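Local structure of hypothetical sugar ABC-transporter sugar binding protein (Arthrobacter globiformis, 7BVT) at residues G26-V30 with S56-I60; T39-F44 with W328-M334; G143-T149 with F275-Q281; G227-Q232 with V398-L402. The protein binds cyclic alpha-maltosyl-1,6-maltose and, as the solute-binding protein of an ABC transporter, probably delivers this sugar for uptake. All coordinates share one frame; numbering follows the deposited sequence.

Contact 1 (G26-V30 with S56-I60); sequences GPVEV and SDVRI
Pro-27 lays its ring over the backbone of the neighbouring strand where Val-58 passes into Arg-59, and its CG meets CB of Arg-59 at 3.7 Å, the two side chains running side by side in the same direction. Arg-59, extended from CG to NE, carries on past Glu-29, whose chain folds back at chi2 (-77°) and brings OE1 to 3.6 Å from CG of Arg-59. The carboxylate therefore lies against the aliphatic part of the arginine, and its OE1 stays 4.6 Å from NE, so the opposite charges are not in contact and any attraction between them is probably weak. A water donates to OE1 of Glu-29 and to the backbone O of Arg-59, tying the carboxylate to the neighbouring strand. Val-28, Val-30, Val-58 and Ile-60 occupy the other face of the sheet. Through chi1 (-65°) and the bend at chi2 (-69°), Ile-60 brings CD1 to 3.5 Å from CG1 of Val-30, a tight fit, while CG2 of Val-30 meets CG1 of Val-58. Ala-311 and Phe-315 of helix 306-319 also touch this aliphatic face. Between the strands, Val-28 N bonds Asp-57 O, Arg-59 N bonds Val-28 O at 2.9 Å, and Val-30 N bonds Arg-59 O. This is the in-register parallel pairing of a beta-alpha-beta unit, strand 28-34, helix 38-53, strand 58-64, at the start of a solute-binding protein fold.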
loop_
_atom_site.group_PDB
_atom_site.type_symbol
_atom_site.label_atom_id
_atom_site.label_comp_id
_atom_site.label_asym_id
_atom_site.label_seq_id
_atom_site.Cartn_x
_atom_site.Cartn_y
_atom_site.Cartn_z
ATOM N N GLY A 26 31.649 24.619 3.234
ATOM C CA GLY A 26 30.872 23.745 2.278
ATOM C C GLY A 26 29.629 23.153 2.941
ATOM O O GLY A 26 29.427 23.298 4.145
ATOM N N PRO A 27 28.713 22.529 2.178
ATOM C CA PRO A 27 27.454 22.030 2.756
ATOM C C PRO A 27 27.581 20.837 3.714
ATOM O O PRO A 27 28.571 20.132 3.712
ATOM C CB PRO A 27 26.647 21.624 1.520
ATOM C CG PRO A 27 27.719 21.287 0.496
ATOM C CD PRO A 27 28.788 22.341 0.723
ATOM N N VAL A 28 26.562 20.621 4.541
ATOM C CA VAL A 28 26.432 19.350 5.303
ATOM C C VAL A 28 26.112 18.253 4.275
ATOM O O VAL A 28 25.132 18.437 3.497
ATOM C CB VAL A 28 25.335 19.433 6.385
ATOM C CG1 VAL A 28 25.143 18.085 7.102
ATOM C CG2 VAL A 28 25.585 20.552 7.385
ATOM N N GLU A 29 26.902 17.184 4.248
ATOM C CA GLU A 29 26.725 16.066 3.289
ATOM C C GLU A 29 25.725 15.091 3.895
ATOM O O GLU A 29 25.908 14.701 5.044
ATOM C CB GLU A 29 28.057 15.375 3.008
ATOM C CG GLU A 29 29.116 16.357 2.532
ATOM C CD GLU A 29 28.990 16.792 1.085
ATOM O OE1 GLU A 29 28.233 16.127 0.334
ATOM O OE2 GLU A 29 29.661 17.795 0.694
ATOM N N VAL A 30 24.674 14.775 3.156
ATOM C CA VAL A 30 23.569 13.907 3.617
ATOM C C VAL A 30 23.415 12.814 2.563
ATOM O O VAL A 30 23.201 13.104 1.378
ATOM C CB VAL A 30 22.292 14.748 3.822
ATOM C CG1 VAL A 30 21.047 13.892 4.040
ATOM C CG2 VAL A 30 22.432 15.730 4.971
ATOM N N SER A 56 22.910 26.160 -0.399
ATOM C CA SER A 56 24.321 25.751 -0.203
ATOM C C SER A 56 24.590 25.240 1.209
ATOM O O SER A 56 25.776 25.088 1.536
ATOM C CB SER A 56 25.215 26.948 -0.550
ATOM O OG SER A 56 25.174 27.109 -1.955
ATOM N N ASP A 57 23.570 24.914 1.995
ATOM C CA ASP A 57 23.711 24.435 3.397
ATOM C C ASP A 57 23.718 22.920 3.481
ATOM O O ASP A 57 24.355 22.403 4.423
ATOM C CB ASP A 57 22.590 24.961 4.276
ATOM C CG ASP A 57 22.598 26.463 4.290
ATOM O OD1 ASP A 57 23.650 26.987 4.647
ATOM O OD2 ASP A 57 21.592 27.049 3.867
ATOM N N VAL A 58 23.048 22.238 2.542
ATOM C CA VAL A 58 22.930 20.759 2.518
ATOM C C VAL A 58 23.219 20.293 1.101
ATOM O O VAL A 58 22.691 20.899 0.156
ATOM C CB VAL A 58 21.531 20.328 2.981
ATOM C CG1 VAL A 58 21.380 18.818 3.015
ATOM C CG2 VAL A 58 21.190 20.925 4.319
ATOM N N ARG A 59 23.964 19.189 0.968
ATOM C CA ARG A 59 24.147 18.490 -0.320
ATOM C C ARG A 59 23.695 17.043 -0.118
ATOM O O ARG A 59 24.270 16.350 0.769
ATOM C CB ARG A 59 25.597 18.530 -0.812
ATOM C CG ARG A 59 25.874 17.620 -1.999
ATOM C CD ARG A 59 27.179 17.926 -2.745
ATOM N NE ARG A 59 27.231 17.208 -4.035
ATOM C CZ ARG A 59 26.533 17.538 -5.137
ATOM N NH1 ARG A 59 25.722 18.590 -5.144
ATOM N NH2 ARG A 59 26.649 16.817 -6.239
ATOM N N ILE A 60 22.690 16.654 -0.906
ATOM C CA ILE A 60 22.100 15.295 -0.886
ATOM C C ILE A 60 22.863 14.452 -1.906
ATOM O O ILE A 60 22.981 14.888 -3.078
ATOM C CB ILE A 60 20.598 15.317 -1.225
ATOM C CG1 ILE A 60 19.774 16.058 -0.156
ATOM C CG2 ILE A 60 20.115 13.876 -1.468
ATOM C CD1 ILE A 60 19.677 15.348 1.177
HETATM O O HOH W 1 26.400 14.363 0.313
#

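Contact 2 (T39-F44 with W328-M334); sequences TNADAF and WSKETGM
Residues 39-44 of helix 38-53 and the last turn of helix 322-332 run roughly antiparallel, the axes of the short segments 9.9 Å apart and at 150°. The side chain of Asn-40 lies roughly perpendicular to that of Thr-332, OD1 of the amide 3.3 Å from CB of the threonine. A water donates both to this OD1 and to Thr-332 O, bridging the helices. CB of Ala-43 touches both CZ3 of Trp-328, at 3.8 Å, and OE2 of Glu-331. CZ3 also abuts the backbone of Phe-44, whose N lies in the indole plane at its edge, 3.6 Å from CZ3. Trp-328 and Phe-44 join an aromatic group with Trp-36 and Phe-319, and the Asn-40 side chain is about 6 Å from a bound glucose unit. Thr-332, with OG1 between its own N and carbonyl carbon (chi1 61°), donates to Trp-328 O at 2.8 Å and accepts from Met-334 N in an ST turn; its CG2 covers one face of the indole near the rim. A valine in its place would probably leave Met-334 N without its acceptor. No direct hydrogen bond spans the interface, so cohesion rests on van der Waals packing and one bridging water.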
loop_
_atom_site.group_PDB
_atom_site.type_symbol
_atom_site.label_atom_id
_atom_site.label_comp_id
_atom_site.label_asym_id
_atom_site.label_seq_id
_atom_site.Cartn_x
_atom_site.Cartn_y
_atom_site.Cartn_z
ATOM N N THR A 39 11.787 5.524 -14.254
ATOM C CA THR A 39 11.100 6.838 -14.185
ATOM C C THR A 39 11.210 7.390 -12.764
ATOM O O THR A 39 11.505 8.590 -12.598
ATOM C CB THR A 39 9.647 6.616 -14.627
ATOM O OG1 THR A 39 9.776 6.337 -16.022
ATOM C CG2 THR A 39 8.728 7.784 -14.330
ATOM N N ASN A 40 10.917 6.545 -11.779
ATOM C CA ASN A 40 10.863 6.963 -10.354
ATOM C C ASN A 40 12.260 7.445 -9.923
ATOM O O ASN A 40 12.353 8.523 -9.288
ATOM C CB ASN A 40 10.363 5.834 -9.462
ATOM C CG ASN A 40 8.865 5.605 -9.584
ATOM O OD1 ASN A 40 8.145 6.353 -10.228
ATOM N ND2 ASN A 40 8.390 4.543 -8.946
ATOM N N ALA A 41 13.319 6.720 -10.257
ATOM C CA ALA A 41 14.687 7.085 -9.877
ATOM C C ALA A 41 15.096 8.340 -10.660
ATOM O O ALA A 41 15.708 9.257 -10.062
ATOM C CB ALA A 41 15.622 5.930 -10.075
ATOM N N ASP A 42 14.748 8.434 -11.943
ATOM C CA ASP A 42 15.035 9.678 -12.714
ATOM C C ASP A 42 14.324 10.872 -12.075
ATOM O O ASP A 42 14.924 11.972 -11.962
ATOM C CB ASP A 42 14.566 9.591 -14.173
ATOM C CG ASP A 42 15.315 8.571 -14.999
ATOM O OD1 ASP A 42 16.400 8.133 -14.567
ATOM O OD2 ASP A 42 14.754 8.194 -16.047
ATOM N N ALA A 43 13.067 10.710 -11.696
ATOM C CA ALA A 43 12.293 11.805 -11.067
ATOM C C ALA A 43 12.984 12.213 -9.756
ATOM O O ALA A 43 13.026 13.424 -9.443
ATOM C CB ALA A 43 10.870 11.359 -10.800
ATOM N N PHE A 44 13.370 11.233 -8.961
ATOM C CA PHE A 44 13.962 11.515 -7.643
ATOM C C PHE A 44 15.303 12.215 -7.818
ATOM O O PHE A 44 15.559 13.184 -7.136
ATOM C CB PHE A 44 14.142 10.252 -6.817
ATOM C CG PHE A 44 14.571 10.544 -5.413
ATOM C CD1 PHE A 44 13.736 11.333 -4.602
ATOM C CD2 PHE A 44 15.814 10.180 -4.940
ATOM C CE1 PHE A 44 14.103 11.619 -3.308
ATOM C CE2 PHE A 44 16.176 10.444 -3.635
ATOM C CZ PHE A 44 15.319 11.177 -2.809
ATOM N N TRP A 328 6.114 15.662 -8.112
ATOM C CA TRP A 328 6.575 14.268 -7.915
ATOM C C TRP A 328 5.458 13.242 -8.214
ATOM O O TRP A 328 5.738 12.215 -8.889
ATOM C CB TRP A 328 7.037 14.146 -6.454
ATOM C CG TRP A 328 7.303 12.780 -5.923
ATOM C CD1 TRP A 328 6.570 12.205 -4.933
ATOM C CD2 TRP A 328 8.369 11.873 -6.215
ATOM N NE1 TRP A 328 7.086 10.995 -4.607
ATOM C CE2 TRP A 328 8.217 10.772 -5.350
ATOM C CE3 TRP A 328 9.474 11.876 -7.085
ATOM C CZ2 TRP A 328 9.094 9.699 -5.332
ATOM C CZ3 TRP A 328 10.324 10.798 -7.092
ATOM C CH2 TRP A 328 10.142 9.715 -6.221
ATOM N N SER A 329 4.268 13.445 -7.675
ATOM C CA SER A 329 3.118 12.536 -7.863
ATOM C C SER A 329 2.762 12.522 -9.359
ATOM O O SER A 329 2.660 11.437 -9.952
ATOM C CB SER A 329 1.952 12.979 -7.011
ATOM O OG SER A 329 2.330 12.987 -5.625
ATOM N N LYS A 330 2.661 13.706 -9.952
ATOM C CA LYS A 330 2.266 13.789 -11.384
ATOM C C LYS A 330 3.215 12.946 -12.238
ATOM O O LYS A 330 2.747 12.204 -13.107
ATOM C CB LYS A 330 2.329 15.210 -11.921
ATOM C CG LYS A 330 1.187 16.135 -11.536
ATOM C CD LYS A 330 1.522 17.499 -12.115
ATOM C CE LYS A 330 0.468 18.556 -11.988
ATOM N NZ LYS A 330 1.001 19.830 -12.525
ATOM N N GLU A 331 4.502 13.087 -12.019
ATOM C CA GLU A 331 5.525 12.494 -12.896
ATOM C C GLU A 331 5.755 11.030 -12.565
ATOM O O GLU A 331 6.211 10.309 -13.475
ATOM C CB GLU A 331 6.744 13.401 -12.927
ATOM C CG GLU A 331 7.753 13.260 -11.836
ATOM C CD GLU A 331 8.708 14.468 -11.854
ATOM O OE1 GLU A 331 8.556 15.332 -12.758
ATOM O OE2 GLU A 331 9.574 14.597 -10.944
ATOM N N THR A 332 5.442 10.544 -11.355
ATOM C CA THR A 332 5.702 9.120 -11.034
ATOM C C THR A 332 4.406 8.269 -11.129
ATOM O O THR A 332 4.520 7.064 -11.125
ATOM C CB THR A 332 6.280 8.981 -9.619
ATOM O OG1 THR A 332 5.253 9.507 -8.770
ATOM C CG2 THR A 332 7.611 9.692 -9.449
ATOM N N GLY A 333 3.243 8.896 -11.127
ATOM C CA GLY A 333 1.946 8.190 -11.011
ATOM C C GLY A 333 1.673 7.680 -9.600
ATOM O O GLY A 333 0.738 6.877 -9.399
ATOM N N MET A 334 2.485 8.104 -8.650
ATOM C CA MET A 334 2.259 7.748 -7.227
ATOM C C MET A 334 1.274 8.735 -6.640
ATOM O O MET A 334 1.102 9.841 -7.128
ATOM C CB MET A 334 3.567 7.650 -6.428
ATOM C CG MET A 334 4.435 6.598 -7.044
ATOM S SD MET A 334 5.836 5.978 -6.126
ATOM C CE MET A 334 6.838 7.422 -6.372
HETATM O O HOH W 2 6.616 5.430 -12.240
#

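Contact 3 (G143-T149 with F275-Q281); sequences GYMYNKT and FEFGTAQ
Asn-147 lies flat on the ring of Phe-275: the amide and ring planes are 2° apart, with ND2 3.4 Å above the ring and displaced toward its rim. CG of Asn-147 is anti to the backbone N (chi1 179°), which sets the amide over the ring while OD1 caps Leu-150 N at the start of helix 148-153. On the same face of the sheet, Met-145 and Phe-277 run side by side, SD of the methionine 4.9 Å from the centroid of the Phe-277 ring in an oblique Met-aromatic contact, with CE touching CE2. CG2 of Thr-279 sits in plane at the edge of the Phe-277 ring and also meets Met-145. On the other face, Tyr-146 turns one ring face to the backbone of Gly-278, whose N lies over it toward the rim; CE1 of the tyrosine is 3.4 Å from CA of Gly-278, a close fit that relies on the absence of a side chain there. The tyrosine hydroxyl is hydrogen-bonded to Pro-158 O. Lys-148 stretches its chain obliquely past Glu-276, placing CE 3.7 Å from Phe-277 O; its ammonium is paired with Glu-159 and makes only a long salt bridge, 3.9 Å from NZ, with OE2 of Glu-276. An alanine here is likely to leave both carboxylates short of a counter-charge and uncover the backbone around Gly-278. Backbone bonds pair Tyr-144 with Ala-280, Tyr-146 with Gly-278, and Lys-148 N with Glu-276 O. The result is an antiparallel ladder between strands 140-147 and 277-280, in the mixed sheet of the solute-binding fold, ending at an N-capped helix.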
loop_
_atom_site.group_PDB
_atom_site.type_symbol
_atom_site.label_atom_id
_atom_site.label_comp_id
_atom_site.label_asym_id
_atom_site.label_seq_id
_atom_site.Cartn_x
_atom_site.Cartn_y
_atom_site.Cartn_z
ATOM N N GLY A 143 -7.296 -0.697 -5.482
ATOM C CA GLY A 143 -8.537 -0.295 -6.126
ATOM C C GLY A 143 -9.120 -1.445 -6.893
ATOM O O GLY A 143 -8.525 -2.526 -6.972
ATOM N N TYR A 144 -10.262 -1.189 -7.475
ATOM C CA TYR A 144 -10.946 -2.194 -8.321
ATOM C C TYR A 144 -10.670 -1.857 -9.774
ATOM O O TYR A 144 -10.944 -0.750 -10.188
ATOM C CB TYR A 144 -12.445 -2.169 -8.001
ATOM C CG TYR A 144 -13.282 -3.110 -8.825
ATOM C CD1 TYR A 144 -13.376 -4.437 -8.473
ATOM C CD2 TYR A 144 -13.960 -2.683 -9.951
ATOM C CE1 TYR A 144 -14.134 -5.350 -9.213
ATOM C CE2 TYR A 144 -14.697 -3.578 -10.709
ATOM C CZ TYR A 144 -14.753 -4.908 -10.364
ATOM O OH TYR A 144 -15.542 -5.752 -11.088
ATOM N N MET A 145 -10.155 -2.821 -10.500
ATOM C CA MET A 145 -9.947 -2.668 -11.973
ATOM C C MET A 145 -10.770 -3.725 -12.683
ATOM O O MET A 145 -10.963 -4.814 -12.168
ATOM C CB MET A 145 -8.492 -2.848 -12.363
ATOM C CG MET A 145 -7.640 -1.684 -12.164
ATOM S SD MET A 145 -6.103 -1.928 -13.149
ATOM C CE MET A 145 -5.385 -0.320 -12.807
ATOM N N TYR A 146 -11.280 -3.383 -13.856
ATOM C CA TYR A 146 -12.122 -4.318 -14.599
ATOM C C TYR A 146 -11.900 -4.137 -16.087
ATOM O O TYR A 146 -11.464 -3.068 -16.540
ATOM C CB TYR A 146 -13.581 -4.131 -14.205
ATOM C CG TYR A 146 -14.225 -2.859 -14.664
ATOM C CD1 TYR A 146 -14.046 -1.648 -14.014
ATOM C CD2 TYR A 146 -15.094 -2.879 -15.763
ATOM C CE1 TYR A 146 -14.660 -0.479 -14.452
ATOM C CE2 TYR A 146 -15.761 -1.739 -16.152
ATOM C CZ TYR A 146 -15.518 -0.521 -15.535
ATOM O OH TYR A 146 -16.175 0.619 -15.977
ATOM N N ASN A 147 -12.326 -5.157 -16.808
ATOM C CA ASN A 147 -12.167 -5.226 -18.283
ATOM C C ASN A 147 -13.497 -4.807 -18.911
ATOM O O ASN A 147 -14.475 -5.566 -18.810
ATOM C CB ASN A 147 -11.742 -6.619 -18.672
ATOM C CG ASN A 147 -11.559 -6.847 -20.162
ATOM O OD1 ASN A 147 -12.217 -6.189 -20.957
ATOM N ND2 ASN A 147 -10.673 -7.760 -20.488
ATOM N N LYS A 148 -13.524 -3.643 -19.561
ATOM C CA LYS A 148 -14.799 -3.107 -20.062
ATOM C C LYS A 148 -15.293 -3.999 -21.206
ATOM O O LYS A 148 -16.522 -4.179 -21.335
ATOM C CB LYS A 148 -14.620 -1.661 -20.536
ATOM C CG LYS A 148 -14.164 -0.675 -19.476
ATOM C CD LYS A 148 -14.495 0.769 -19.907
ATOM C CE LYS A 148 -13.821 1.810 -19.031
ATOM N NZ LYS A 148 -14.188 3.171 -19.479
ATOM N N THR A 149 -14.395 -4.512 -22.047
ATOM C CA THR A 149 -14.818 -5.315 -23.227
ATOM C C THR A 149 -15.498 -6.597 -22.729
ATOM O O THR A 149 -16.604 -6.955 -23.225
ATOM C CB THR A 149 -13.641 -5.667 -24.131
ATOM O OG1 THR A 149 -13.148 -4.359 -24.476
ATOM C CG2 THR A 149 -14.075 -6.540 -25.303
ATOM N N PHE A 275 -5.798 -4.312 -22.591
ATOM C CA PHE A 275 -7.251 -4.248 -22.913
ATOM C C PHE A 275 -7.812 -2.941 -22.342
ATOM O O PHE A 275 -7.033 -2.268 -21.647
ATOM C CB PHE A 275 -8.008 -5.499 -22.419
ATOM C CG PHE A 275 -7.772 -5.837 -20.963
ATOM C CD1 PHE A 275 -8.444 -5.143 -19.962
ATOM C CD2 PHE A 275 -6.795 -6.739 -20.584
ATOM C CE1 PHE A 275 -8.192 -5.419 -18.620
ATOM C CE2 PHE A 275 -6.528 -6.992 -19.248
ATOM C CZ PHE A 275 -7.235 -6.330 -18.269
ATOM N N GLU A 276 -9.057 -2.588 -22.687
ATOM C CA GLU A 276 -9.795 -1.394 -22.228
ATOM C C GLU A 276 -10.177 -1.672 -20.776
ATOM O O GLU A 276 -11.102 -2.436 -20.520
ATOM C CB GLU A 276 -11.008 -1.050 -23.074
ATOM C CG GLU A 276 -11.807 0.167 -22.609
ATOM C CD GLU A 276 -11.306 1.544 -23.042
ATOM O OE1 GLU A 276 -10.352 1.589 -23.870
ATOM O OE2 GLU A 276 -11.867 2.589 -22.560
ATOM N N PHE A 277 -9.449 -1.060 -19.857
ATOM C CA PHE A 277 -9.736 -1.222 -18.413
ATOM C C PHE A 277 -10.442 0.005 -17.864
ATOM O O PHE A 277 -10.238 1.164 -18.303
ATOM C CB PHE A 277 -8.457 -1.542 -17.657
ATOM C CG PHE A 277 -7.479 -0.415 -17.498
ATOM C CD1 PHE A 277 -6.519 -0.191 -18.464
ATOM C CD2 PHE A 277 -7.487 0.390 -16.367
ATOM C CE1 PHE A 277 -5.604 0.834 -18.321
ATOM C CE2 PHE A 277 -6.576 1.412 -16.230
ATOM C CZ PHE A 277 -5.646 1.648 -17.206
ATOM N N GLY A 278 -11.215 -0.245 -16.807
ATOM C CA GLY A 278 -11.845 0.762 -15.961
ATOM C C GLY A 278 -11.358 0.620 -14.520
ATOM O O GLY A 278 -10.702 -0.404 -14.198
ATOM N N THR A 279 -11.601 1.644 -13.737
ATOM C CA THR A 279 -11.181 1.636 -12.327
ATOM C C THR A 279 -12.342 2.128 -11.493
ATOM O O THR A 279 -13.243 2.872 -11.973
ATOM C CB THR A 279 -9.908 2.470 -12.117
ATOM O OG1 THR A 279 -10.284 3.830 -12.344
ATOM C CG2 THR A 279 -8.754 2.032 -12.979
ATOM N N ALA A 280 -12.361 1.751 -10.221
ATOM C CA ALA A 280 -13.360 2.251 -9.280
ATOM C C ALA A 280 -12.886 2.059 -7.852
ATOM O O ALA A 280 -11.915 1.291 -7.642
ATOM C CB ALA A 280 -14.671 1.506 -9.433
ATOM N N GLN A 281 -13.573 2.753 -6.970
ATOM C CA GLN A 281 -13.508 2.478 -5.524
ATOM C C GLN A 281 -13.682 0.968 -5.316
ATOM O O GLN A 281 -14.506 0.330 -6.013
ATOM C CB GLN A 281 -14.594 3.309 -4.832
ATOM C CG GLN A 281 -14.749 3.016 -3.350
ATOM C CD GLN A 281 -15.795 3.874 -2.699
ATOM O OE1 GLN A 281 -15.476 4.772 -1.911
ATOM N NE2 GLN A 281 -17.048 3.650 -3.063
#

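Contact 4 (G227-Q232 with V398-L402); sequences GAEALQ and VDDAL
Leu-231 and Leu-402 carry the apolar part of the contact, running past one another head to tail so that CD2 of Leu-231 reaches CG of Leu-402 at 3.9 Å. The same methyl lies 4.2 Å from CB of Ala-401 and also approaches CG1 of Val-398, so one leucine branch spans the first turn of the other helix. Leu-231 owes the reach of CD2 to chi1 (-175°) together with chi2 (54°). CD1 of Leu-402 reaches the opposing backbone, 3.5 Å from CA of Ala-228; CB of Ala-228 is 3.9 Å from CD1 of Leu-402. Gln-232 bends at chi2 and lies roughly perpendicular to Val-398, its OE1 in van der Waals contact with CG2 of the valine at 3.4 Å, while its polar bond runs from NE2 to OD1 of Asp-236 in its own helix. No hydrogen bond joins the two segments. The axes of the two short segments pass 10.0 Å apart, their N-to-C directions 118° apart. Helix 377-392 packs alongside through Ile-388, which touches both leucines, and helix 195-207 adds Phe-201 against Leu-231, setting helices 225-239 and 398-415 within a cluster that also includes helix 165-179.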
loop_
_atom_site.group_PDB
_atom_site.type_symbol
_atom_site.label_atom_id
_atom_site.label_comp_id
_atom_site.label_asym_id
_atom_site.label_seq_id
_atom_site.Cartn_x
_atom_site.Cartn_y
_atom_site.Cartn_z
ATOM N N GLY A 227 -14.749 -10.270 10.592
ATOM C CA GLY A 227 -13.774 -11.152 9.928
ATOM C C GLY A 227 -14.433 -12.273 9.156
ATOM O O GLY A 227 -13.979 -12.617 8.071
ATOM N N ALA A 228 -15.429 -12.948 9.758
ATOM C CA ALA A 228 -16.128 -14.060 9.077
ATOM C C ALA A 228 -16.918 -13.518 7.875
ATOM O O ALA A 228 -16.911 -14.190 6.849
ATOM C CB ALA A 228 -17.074 -14.750 10.043
ATOM N N GLU A 229 -17.458 -12.320 7.965
ATOM C CA GLU A 229 -18.186 -11.708 6.810
ATOM C C GLU A 229 -17.187 -11.555 5.645
ATOM O O GLU A 229 -17.488 -11.922 4.496
ATOM C CB GLU A 229 -18.750 -10.342 7.194
ATOM C CG GLU A 229 -19.668 -9.789 6.139
ATOM C CD GLU A 229 -20.220 -8.406 6.418
ATOM O OE1 GLU A 229 -20.178 -7.982 7.579
ATOM O OE2 GLU A 229 -20.711 -7.770 5.413
ATOM N N ALA A 230 -15.991 -11.051 5.923
ATOM C CA ALA A 230 -14.989 -10.820 4.864
ATOM C C ALA A 230 -14.513 -12.162 4.320
ATOM O O ALA A 230 -14.356 -12.312 3.100
ATOM C CB ALA A 230 -13.833 -9.959 5.373
ATOM N N LEU A 231 -14.176 -13.127 5.181
ATOM C CA LEU A 231 -13.693 -14.443 4.667
ATOM C C LEU A 231 -14.829 -15.213 3.958
ATOM O O LEU A 231 -14.554 -15.902 2.958
ATOM C CB LEU A 231 -13.060 -15.253 5.811
ATOM C CG LEU A 231 -12.430 -16.578 5.348
ATOM C CD1 LEU A 231 -11.425 -16.391 4.238
ATOM C CD2 LEU A 231 -11.804 -17.335 6.530
ATOM N N GLN A 232 -16.065 -15.095 4.416
ATOM C CA GLN A 232 -17.219 -15.773 3.758
ATOM C C GLN A 232 -17.404 -15.187 2.363
ATOM O O GLN A 232 -17.749 -15.936 1.425
ATOM C CB GLN A 232 -18.485 -15.577 4.576
ATOM C CG GLN A 232 -19.632 -16.463 4.086
ATOM C CD GLN A 232 -19.312 -17.925 4.312
ATOM O OE1 GLN A 232 -19.111 -18.364 5.471
ATOM N NE2 GLN A 232 -19.246 -18.697 3.234
ATOM N N VAL A 398 -14.689 -21.558 7.109
ATOM C CA VAL A 398 -14.434 -20.130 7.456
ATOM C C VAL A 398 -14.157 -20.015 8.975
ATOM O O VAL A 398 -13.170 -19.375 9.402
ATOM C CB VAL A 398 -15.670 -19.323 7.039
ATOM C CG1 VAL A 398 -15.693 -17.962 7.709
ATOM C CG2 VAL A 398 -15.781 -19.257 5.509
ATOM N N ASP A 399 -15.016 -20.585 9.815
ATOM C CA ASP A 399 -14.857 -20.466 11.292
ATOM C C ASP A 399 -13.556 -21.131 11.763
ATOM O O ASP A 399 -12.841 -20.511 12.605
ATOM C CB ASP A 399 -16.057 -21.085 11.993
ATOM C CG ASP A 399 -17.257 -20.166 11.972
ATOM O OD1 ASP A 399 -17.149 -19.072 11.377
ATOM O OD2 ASP A 399 -18.285 -20.543 12.567
ATOM N N ASP A 400 -13.207 -22.292 11.223
ATOM C CA ASP A 400 -11.982 -23.009 11.674
ATOM C C ASP A 400 -10.734 -22.275 11.169
ATOM O O ASP A 400 -9.720 -22.229 11.906
ATOM C CB ASP A 400 -11.951 -24.459 11.213
ATOM C CG ASP A 400 -12.920 -25.384 11.918
ATOM O OD1 ASP A 400 -13.441 -25.024 12.975
ATOM O OD2 ASP A 400 -13.092 -26.474 11.376
ATOM N N ALA A 401 -10.793 -21.653 9.987
ATOM C CA ALA A 401 -9.604 -20.966 9.430
ATOM C C ALA A 401 -9.400 -19.680 10.239
ATOM O O ALA A 401 -8.239 -19.297 10.512
ATOM C CB ALA A 401 -9.771 -20.743 7.936
ATOM N N LEU A 402 -10.451 -18.976 10.642
ATOM C CA LEU A 402 -10.245 -17.738 11.420
ATOM C C LEU A 402 -9.706 -18.064 12.823
ATOM O O LEU A 402 -8.865 -17.297 13.327
ATOM C CB LEU A 402 -11.517 -16.897 11.509
ATOM C CG LEU A 402 -11.829 -16.151 10.215
ATOM C CD1 LEU A 402 -13.269 -15.765 10.171
ATOM C CD2 LEU A 402 -10.928 -14.927 10.076
#

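Overall arrangement
From the N terminus, contact 1 closes first: strand 28-34 pairs with strand 58-64 after the short excursion through helix 38-53. Contact 2 starts on that same helix, inside the loop of contact 1, and closes only at the end of helix 322-332, so the two cross. Contact 3 opens and closes within the long span of contact 2, joining strands 140-147 and 277-280 of the sheet that contact 1 also reaches. Contact 4 begins between the two strands of contact 3 and ends in the C-terminal helix, crossing contacts 2 and 3. Contacts 1 and 4 lie on opposite sides of the chain's centre, about 54 Å apart between centres.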